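Local atomic coordinates of esterase (Thermotoga maritima, PDB entry 3DOH), a protein that acts as a thermostable esterase, probably cleaving carboxylic esters with an alpha/beta-hydrolase domain that follows an immunoglobulin-like N-terminal domain. Residues A[162-167]-A[213-218]; A[172-177]-A[257-262]. One frame throughout, in Å; residues are numbered along the deposited sequence.

Contact 1 of 2, residues A[162-167]-A[213-218]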
ATOM      1  N   LEU A 162      19.692 -40.025 -18.861  1.00 26.99           N
ATOM      2  CA  LEU A 162      20.932 -40.328 -18.156  1.00 26.94           C
ATOM      3  C   LEU A 162      21.939 -39.209 -18.341  1.00 26.34           C
ATOM      4  O   LEU A 162      22.188 -38.815 -19.461  1.00 26.72           O
ATOM      5  CB  LEU A 162      21.533 -41.618 -18.718  1.00 27.04           C
ATOM      6  CG  LEU A 162      22.961 -41.987 -18.299  1.00 27.18           C
ATOM      7  CD1 LEU A 162      22.968 -42.681 -16.933  1.00 25.55           C
ATOM      8  CD2 LEU A 162      23.576 -42.900 -19.343  1.00 25.80           C
ATOM      9  N   PHE A 163      22.516 -38.715 -17.254  1.00 25.82           N
ATOM     10  CA  PHE A 163      23.599 -37.697 -17.314  1.00 26.67           C
ATOM     11  C   PHE A 163      24.935 -38.407 -17.219  1.00 27.25           C
ATOM     12  O   PHE A 163      25.173 -39.175 -16.313  1.00 27.71           O
ATOM     13  CB  PHE A 163      23.466 -36.676 -16.157  1.00 25.56           C
ATOM     14  CG  PHE A 163      24.574 -35.608 -16.082  1.00 24.77           C
ATOM     15  CD1 PHE A 163      24.426 -34.360 -16.739  1.00 22.49           C
ATOM     16  CD2 PHE A 163      25.703 -35.803 -15.273  1.00 22.92           C
ATOM     17  CE1 PHE A 163      25.406 -33.319 -16.609  1.00 20.93           C
ATOM     18  CE2 PHE A 163      26.706 -34.792 -15.147  1.00 23.35           C
ATOM     19  CZ  PHE A 163      26.549 -33.541 -15.828  1.00 22.45           C
ATOM     20  N   VAL A 164      25.815 -38.138 -18.154  1.00 28.67           N
ATOM     21  CA  VAL A 164      27.155 -38.687 -18.112  1.00 30.04           C
ATOM     22  C   VAL A 164      28.137 -37.542 -17.788  1.00 31.08           C
ATOM     23  O   VAL A 164      28.096 -36.519 -18.433  1.00 30.18           O
ATOM     24  CB  VAL A 164      27.463 -39.352 -19.501  1.00 30.34           C
ATOM     25  CG1 VAL A 164      28.942 -39.764 -19.653  1.00 29.13           C
ATOM     26  CG2 VAL A 164      26.512 -40.552 -19.739  1.00 29.89           C
ATOM     27  N   PRO A 165      29.018 -37.712 -16.778  1.00 32.83           N
ATOM     28  CA  PRO A 165      29.933 -36.592 -16.438  1.00 34.29           C
ATOM     29  C   PRO A 165      30.859 -36.208 -17.611  1.00 36.62           C
ATOM     30  O   PRO A 165      31.089 -37.016 -18.501  1.00 35.64           O
ATOM     31  CB  PRO A 165      30.746 -37.113 -15.239  1.00 34.10           C
ATOM     32  CG  PRO A 165      30.323 -38.553 -14.995  1.00 32.32           C
ATOM     33  CD  PRO A 165      29.227 -38.918 -15.947  1.00 32.54           C
ATOM     34  N   LYS A 166      31.356 -34.975 -17.611  1.00 39.69           N
ATOM     35  CA  LYS A 166      32.249 -34.519 -18.659  1.00 43.18           C
ATOM     36  C   LYS A 166      33.623 -34.133 -18.141  1.00 44.90           C
ATOM     37  O   LYS A 166      33.759 -33.633 -17.015  1.00 45.19           O
ATOM     38  CB  LYS A 166      31.645 -33.337 -19.424  1.00 44.11           C
ATOM     39  CG  LYS A 166      30.776 -32.358 -18.580  1.00 47.37           C
ATOM     40  CD  LYS A 166      31.030 -30.863 -18.919  1.00 48.02           C
ATOM     41  CE  LYS A 166      31.351 -30.642 -20.408  1.00 52.02           C
ATOM     42  NZ  LYS A 166      31.564 -29.170 -20.795  1.00 52.85           N
ATOM     43  N   ASP A 167      34.618 -34.346 -19.008  1.00 47.25           N
ATOM     44  CA  ASP A 167      36.042 -34.049 -18.792  1.00 49.61           C
ATOM     45  C   ASP A 167      36.500 -34.756 -17.570  1.00 50.29           C
ATOM     46  O   ASP A 167      37.173 -34.188 -16.720  1.00 51.03           O
ATOM     47  CB  ASP A 167      36.341 -32.559 -18.621  1.00 50.37           C
ATOM     48  CG  ASP A 167      35.831 -31.719 -19.762  1.00 53.77           C
ATOM     49  OD1 ASP A 167      35.163 -32.262 -20.680  1.00 55.69           O
ATOM     50  OD2 ASP A 167      36.099 -30.492 -19.727  1.00 58.13           O
ATOM     51  N   PRO A 213      31.643 -35.428  -9.462  1.00 32.86           N
ATOM     52  CA  PRO A 213      31.246 -36.063 -10.724  1.00 32.31           C
ATOM     53  C   PRO A 213      30.668 -37.456 -10.498  1.00 31.90           C
ATOM     54  O   PRO A 213      30.996 -38.107  -9.506  1.00 31.05           O
ATOM     55  CB  PRO A 213      32.565 -36.160 -11.492  1.00 32.77           C
ATOM     56  CG  PRO A 213      33.606 -36.233 -10.432  1.00 32.73           C
ATOM     57  CD  PRO A 213      33.107 -35.374  -9.305  1.00 31.80           C
ATOM     58  N   CYS A 214      29.817 -37.904 -11.416  1.00 32.16           N
ATOM     59  CA  CYS A 214      28.412 -38.145 -11.108  1.00 31.67           C
ATOM     60  C   CYS A 214      27.621 -38.491 -12.365  1.00 32.04           C
ATOM     61  O   CYS A 214      27.520 -37.683 -13.288  1.00 32.60           O
ATOM     62  CB  CYS A 214      27.798 -36.926 -10.418  1.00 31.70           C
ATOM     63  SG  CYS A 214      26.088 -37.157  -9.875  1.00 31.22           S
ATOM     64  N   PHE A 215      27.062 -39.697 -12.394  1.00 31.47           N
ATOM     65  CA  PHE A 215      26.007 -40.022 -13.321  1.00 30.64           C
ATOM     66  C   PHE A 215      24.647 -39.869 -12.636  1.00 30.01           C
ATOM     67  O   PHE A 215      24.504 -40.074 -11.415  1.00 29.59           O
ATOM     68  CB  PHE A 215      26.122 -41.482 -13.751  1.00 31.36           C
ATOM     69  CG  PHE A 215      27.328 -41.803 -14.608  1.00 31.49           C
ATOM     70  CD1 PHE A 215      28.569 -42.061 -14.033  1.00 30.79           C
ATOM     71  CD2 PHE A 215      27.198 -41.938 -15.985  1.00 31.22           C
ATOM     72  CE1 PHE A 215      29.679 -42.385 -14.818  1.00 30.81           C
ATOM     73  CE2 PHE A 215      28.310 -42.283 -16.789  1.00 30.68           C
ATOM     74  CZ  PHE A 215      29.538 -42.502 -16.215  1.00 29.86           C
ATOM     75  N   VAL A 216      23.639 -39.539 -13.444  1.00 29.28           N
ATOM     76  CA  VAL A 216      22.265 -39.469 -12.975  1.00 28.28           C
ATOM     77  C   VAL A 216      21.364 -40.213 -13.919  1.00 28.14           C
ATOM     78  O   VAL A 216      21.289 -39.889 -15.091  1.00 28.49           O
ATOM     79  CB  VAL A 216      21.746 -38.033 -12.903  1.00 28.07           C
ATOM     80  CG1 VAL A 216      20.362 -37.986 -12.262  1.00 26.59           C
ATOM     81  CG2 VAL A 216      22.701 -37.161 -12.128  1.00 28.17           C
ATOM     82  N   LEU A 217      20.656 -41.191 -13.383  1.00 27.94           N
ATOM     83  CA  LEU A 217      19.676 -41.917 -14.131  1.00 27.52           C
ATOM     84  C   LEU A 217      18.316 -41.504 -13.625  1.00 28.25           C
ATOM     85  O   LEU A 217      18.024 -41.563 -12.420  1.00 28.12           O
ATOM     86  CB  LEU A 217      19.885 -43.416 -13.932  1.00 27.16           C
ATOM     87  CG  LEU A 217      18.683 -44.329 -14.089  1.00 25.34           C
ATOM     88  CD1 LEU A 217      18.257 -44.367 -15.496  1.00 21.93           C
ATOM     89  CD2 LEU A 217      19.032 -45.695 -13.616  1.00 26.25           C
ATOM     90  N   ALA A 218      17.466 -41.121 -14.570  1.00 28.90           N
ATOM     91  CA  ALA A 218      16.133 -40.657 -14.260  1.00 28.96           C
ATOM     92  C   ALA A 218      15.186 -41.416 -15.163  1.00 29.11           C
ATOM     93  O   ALA A 218      14.986 -41.056 -16.321  1.00 29.61           O
ATOM     94  CB  ALA A 218      16.035 -39.154 -14.499  1.00 27.82           C
TER

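Contact 2 of 2, residues A[172-177]-A[257-262]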
ATOM      1  N   ARG A 172      39.225 -43.681 -13.763  1.00 52.34           N
ATOM      2  CA  ARG A 172      38.554 -43.748 -12.449  1.00 51.41           C
ATOM      3  C   ARG A 172      37.060 -44.115 -12.605  1.00 49.23           C
ATOM      4  O   ARG A 172      36.506 -44.051 -13.705  1.00 48.97           O
ATOM      5  CB  ARG A 172      38.725 -42.426 -11.655  1.00 51.57           C
ATOM      6  CG  ARG A 172      40.130 -42.217 -11.010  1.00 53.50           C
ATOM      7  CD  ARG A 172      40.263 -40.933 -10.142  1.00 53.97           C
ATOM      8  NE  ARG A 172      41.380 -40.095 -10.606  1.00 60.67           N
ATOM      9  CZ  ARG A 172      41.267 -39.064 -11.463  1.00 63.67           C
ATOM     10  NH1 ARG A 172      40.084 -38.699 -11.942  1.00 65.66           N
ATOM     11  NH2 ARG A 172      42.341 -38.372 -11.848  1.00 64.77           N
ATOM     12  N   LYS A 173      36.419 -44.499 -11.505  1.00 46.81           N
ATOM     13  CA  LYS A 173      34.984 -44.816 -11.492  1.00 44.84           C
ATOM     14  C   LYS A 173      34.194 -43.792 -10.670  1.00 42.55           C
ATOM     15  O   LYS A 173      34.721 -43.246  -9.696  1.00 42.39           O
ATOM     16  CB  LYS A 173      34.757 -46.209 -10.899  1.00 45.27           C
ATOM     17  CG  LYS A 173      35.004 -47.366 -11.872  1.00 46.30           C
ATOM     18  CD  LYS A 173      34.869 -48.727 -11.162  1.00 46.43           C
ATOM     19  CE  LYS A 173      34.457 -49.865 -12.131  1.00 47.48           C
ATOM     20  NZ  LYS A 173      34.210 -51.150 -11.382  1.00 46.60           N
ATOM     21  N   TYR A 174      32.927 -43.556 -11.040  1.00 39.71           N
ATOM     22  CA  TYR A 174      32.107 -42.489 -10.436  1.00 36.79           C
ATOM     23  C   TYR A 174      30.725 -42.972  -9.978  1.00 35.43           C
ATOM     24  O   TYR A 174      30.208 -43.944 -10.500  1.00 35.17           O
ATOM     25  CB  TYR A 174      31.946 -41.297 -11.381  1.00 36.51           C
ATOM     26  CG  TYR A 174      33.256 -40.719 -11.868  1.00 36.54           C
ATOM     27  CD1 TYR A 174      33.967 -39.798 -11.087  1.00 33.81           C
ATOM     28  CD2 TYR A 174      33.785 -41.097 -13.127  1.00 34.58           C
ATOM     29  CE1 TYR A 174      35.154 -39.276 -11.521  1.00 36.09           C
ATOM     30  CE2 TYR A 174      34.971 -40.582 -13.573  1.00 35.02           C
ATOM     31  CZ  TYR A 174      35.670 -39.682 -12.767  1.00 37.07           C
ATOM     32  OH  TYR A 174      36.861 -39.148 -13.225  1.00 37.81           O
ATOM     33  N   PRO A 175      30.124 -42.277  -8.993  1.00 33.58           N
ATOM     34  CA  PRO A 175      28.823 -42.571  -8.415  1.00 32.37           C
ATOM     35  C   PRO A 175      27.682 -42.507  -9.418  1.00 31.17           C
ATOM     36  O   PRO A 175      27.780 -41.818 -10.447  1.00 31.25           O
ATOM     37  CB  PRO A 175      28.625 -41.416  -7.437  1.00 32.55           C
ATOM     38  CG  PRO A 175      29.981 -40.917  -7.171  1.00 32.95           C
ATOM     39  CD  PRO A 175      30.732 -41.085  -8.389  1.00 32.94           C
ATOM     40  N   LEU A 176      26.583 -43.177  -9.107  1.00 29.00           N
ATOM     41  CA  LEU A 176      25.398 -43.037  -9.913  1.00 27.31           C
ATOM     42  C   LEU A 176      24.294 -42.593  -8.990  1.00 27.10           C
ATOM     43  O   LEU A 176      24.038 -43.235  -7.946  1.00 27.67           O
ATOM     44  CB  LEU A 176      25.036 -44.361 -10.592  1.00 26.70           C
ATOM     45  CG  LEU A 176      23.681 -44.519 -11.296  1.00 26.75           C
ATOM     46  CD1 LEU A 176      23.530 -43.671 -12.554  1.00 25.50           C
ATOM     47  CD2 LEU A 176      23.437 -45.976 -11.634  1.00 27.10           C
ATOM     48  N   VAL A 177      23.647 -41.485  -9.333  1.00 26.02           N
ATOM     49  CA  VAL A 177      22.420 -41.152  -8.621  1.00 24.85           C
ATOM     50  C   VAL A 177      21.226 -41.568  -9.474  1.00 25.09           C
ATOM     51  O   VAL A 177      21.095 -41.144 -10.652  1.00 23.85           O
ATOM     52  CB  VAL A 177      22.341 -39.653  -8.228  1.00 25.13           C
ATOM     53  CG1 VAL A 177      20.973 -39.349  -7.603  1.00 25.80           C
ATOM     54  CG2 VAL A 177      23.482 -39.250  -7.272  1.00 21.49           C
ATOM     55  N   GLU A 257      27.823 -50.798 -19.203  1.00 32.25           N
ATOM     56  CA  GLU A 257      28.271 -49.841 -20.229  1.00 32.24           C
ATOM     57  C   GLU A 257      29.226 -48.757 -19.781  1.00 31.40           C
ATOM     58  O   GLU A 257      29.784 -48.089 -20.622  1.00 30.93           O
ATOM     59  CB  GLU A 257      27.077 -49.122 -20.862  1.00 32.76           C
ATOM     60  CG  GLU A 257      26.385 -49.834 -21.990  1.00 34.85           C
ATOM     61  CD  GLU A 257      24.933 -49.443 -22.084  1.00 39.29           C
ATOM     62  OE1 GLU A 257      24.432 -48.878 -21.103  1.00 43.26           O
ATOM     63  OE2 GLU A 257      24.265 -49.703 -23.108  1.00 42.39           O
ATOM     64  N   TYR A 258      29.344 -48.507 -18.471  1.00 31.38           N
ATOM     65  CA  TYR A 258      29.970 -47.258 -17.979  1.00 29.57           C
ATOM     66  C   TYR A 258      30.882 -47.437 -16.785  1.00 29.32           C
ATOM     67  O   TYR A 258      30.790 -48.427 -16.048  1.00 27.62           O
ATOM     68  CB  TYR A 258      28.907 -46.198 -17.650  1.00 28.81           C
ATOM     69  CG  TYR A 258      28.162 -45.612 -18.840  1.00 27.47           C
ATOM     70  CD1 TYR A 258      28.779 -44.672 -19.704  1.00 27.38           C
ATOM     71  CD2 TYR A 258      26.832 -45.971 -19.098  1.00 27.36           C
ATOM     72  CE1 TYR A 258      28.081 -44.118 -20.808  1.00 25.13           C
ATOM     73  CE2 TYR A 258      26.129 -45.429 -20.205  1.00 25.80           C
ATOM     74  CZ  TYR A 258      26.772 -44.517 -21.041  1.00 24.69           C
ATOM     75  OH  TYR A 258      26.084 -44.006 -22.086  1.00 25.65           O
ATOM     76  N   ASN A 259      31.760 -46.448 -16.596  1.00 29.87           N
ATOM     77  CA  ASN A 259      32.699 -46.464 -15.462  1.00 30.65           C
ATOM     78  C   ASN A 259      32.020 -45.904 -14.192  1.00 30.63           C
ATOM     79  O   ASN A 259      32.332 -44.817 -13.689  1.00 30.43           O
ATOM     80  CB  ASN A 259      34.034 -45.781 -15.822  1.00 30.91           C
ATOM     81  CG  ASN A 259      33.865 -44.323 -16.247  1.00 33.45           C
ATOM     82  OD1 ASN A 259      32.879 -43.956 -16.905  1.00 35.20           O
ATOM     83  ND2 ASN A 259      34.850 -43.474 -15.882  1.00 35.16           N
ATOM     84  N   ILE A 260      31.040 -46.671 -13.725  1.00 30.23           N
ATOM     85  CA  ILE A 260      30.221 -46.314 -12.593  1.00 29.11           C
ATOM     86  C   ILE A 260      30.761 -47.157 -11.458  1.00 29.71           C
ATOM     87  O   ILE A 260      31.304 -48.251 -11.703  1.00 29.74           O
ATOM     88  CB  ILE A 260      28.721 -46.563 -12.903  1.00 29.36           C
ATOM     89  CG1 ILE A 260      28.233 -45.520 -13.957  1.00 29.74           C
ATOM     90  CG2 ILE A 260      27.875 -46.599 -11.636  1.00 25.82           C
ATOM     91  CD1 ILE A 260      26.841 -45.783 -14.561  1.00 28.43           C
ATOM     92  N   ASP A 261      30.685 -46.618 -10.238  1.00 29.30           N
ATOM     93  CA  ASP A 261      31.235 -47.258  -9.048  1.00 29.13           C
ATOM     94  C   ASP A 261      30.160 -48.092  -8.368  1.00 29.06           C
ATOM     95  O   ASP A 261      29.245 -47.536  -7.768  1.00 28.95           O
ATOM     96  CB  ASP A 261      31.803 -46.182  -8.110  1.00 29.32           C
ATOM     97  CG  ASP A 261      32.394 -46.761  -6.838  1.00 29.61           C
ATOM     98  OD1 ASP A 261      32.025 -47.904  -6.491  1.00 31.27           O
ATOM     99  OD2 ASP A 261      33.239 -46.083  -6.199  1.00 29.03           O
ATOM    100  N   GLU A 262      30.253 -49.421  -8.481  1.00 29.11           N
ATOM    101  CA  GLU A 262      29.275 -50.325  -7.835  1.00 29.96           C
ATOM    102  C   GLU A 262      29.050 -49.953  -6.363  1.00 29.09           C
ATOM    103  O   GLU A 262      28.026 -50.295  -5.788  1.00 29.12           O
ATOM    104  CB  GLU A 262      29.689 -51.827  -7.877  1.00 29.76           C
ATOM    105  CG  GLU A 262      30.663 -52.268  -8.982  1.00 36.72           C
ATOM    106  CD  GLU A 262      32.124 -51.807  -8.760  1.00 43.59           C
ATOM    107  OE1 GLU A 262      32.621 -50.931  -9.533  1.00 44.38           O
ATOM    108  OE2 GLU A 262      32.771 -52.329  -7.802  1.00 46.54           O
TER

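Contact 1 of 2, residues A[162-167]-A[213-218]
The ring of F215 takes P165 on one face: P165 CD stands 3.4 Å from the centroid of the F215 ring and only 3° off its normal, a CH-pi contact directly over the centre. The two side chains cross at about a right angle. V164 lies beside the ring and points the same way, with CG2 3.9 Å from F215 CE2. F163 meets its neighbour differently: with CG anti to the backbone N (chi1 177°), beside the carbonyl carbon, its ring comes edge-on to C214 O, which sits in the ring plane 3.3 Å from F163 CD2. The same carbonyl oxygen also has P165 CD against it and receives a weak hydrogen bond from Q209. Beneath the side chains run two antiparallel strand ends, in which F163 and V216 form a hydrogen-bonded pair, F163 N to V216 O at 2.7 Å and V216 N to F163 O at 3.3 Å. This is the pairing of the antiparallel second strand, 157-163, with strand 215-219 in the central sheet of the alpha/beta-hydrolase fold. On the sheet face that F163 shares with V216, the CB atoms of these two residues are 3.9 Å apart. On the other face L162 and L217 pack against L254 of helix 242-257, while the F215 ring also meets the ring of Y258.

Contact 2 of 2, residues A[172-177]-A[257-262]
In N259, chi1 of 59° sets CG between the backbone N and the carbonyl carbon, and the amide beyond it gives ND2 to R172 O, a hydrogen bond of 2.8 Å from N259 ND2 nearly along the C=O axis. K173 has CG beside its backbone N and anti to the carbonyl carbon, and its chain then runs out extended past I260 O, with K173 CE 3.6 Å from it. The lysine ends beside E262 OE1, consistent with a salt bridge, though the pair is modelled too close for its details to be trusted. The N259 amide also lies alongside the Y174 ring, the two planes 89° apart, with ND2 at the ring edge 3.7 Å from Y174 CE2. An alanine here would probably leave R172 O without its side-chain donor and open a gap at that edge of the tyrosine. The backbones form a brief parallel bridge: Y174 N donates to N259 O at 3.0 Å, and D261 N donates to Y174 O at 2.7 Å. N259 is the centre of an inverse gamma turn, which delivers the chain from the helix end into this pairing. Farther along, L176 CB meets I260 CG2 at 3.8 Å, while D261 OD1 turns to N263 N. I260 is also backed by L254 and L255 of helix 242-257. The chain turns a corner at E262 and continues as strand 264-270, the parallel neighbour of strand 174-180, whose other neighbour in the central sheet is strand 215-219.

From the N terminus, strand 157-163 ends in 162-167, and the chain soon turns through 172-177 into strand 174-180. After two short helices, 213-218 returns to the first of these segments, and contact 1 closes a loop of 45 intervening residues. Helix 242-257 then leads to 257-262, where contact 2 closes a longer loop of 79 residues on 172-177. The segments alternate, so the two loops cross. Their centres are 9 Å apart, and F215 O to V177 N and V177 O to L217 N are probable hydrogen bonds directly between them. Together they tie strands 157-163, 215-219 and 174-180 to the end of helix 242-257.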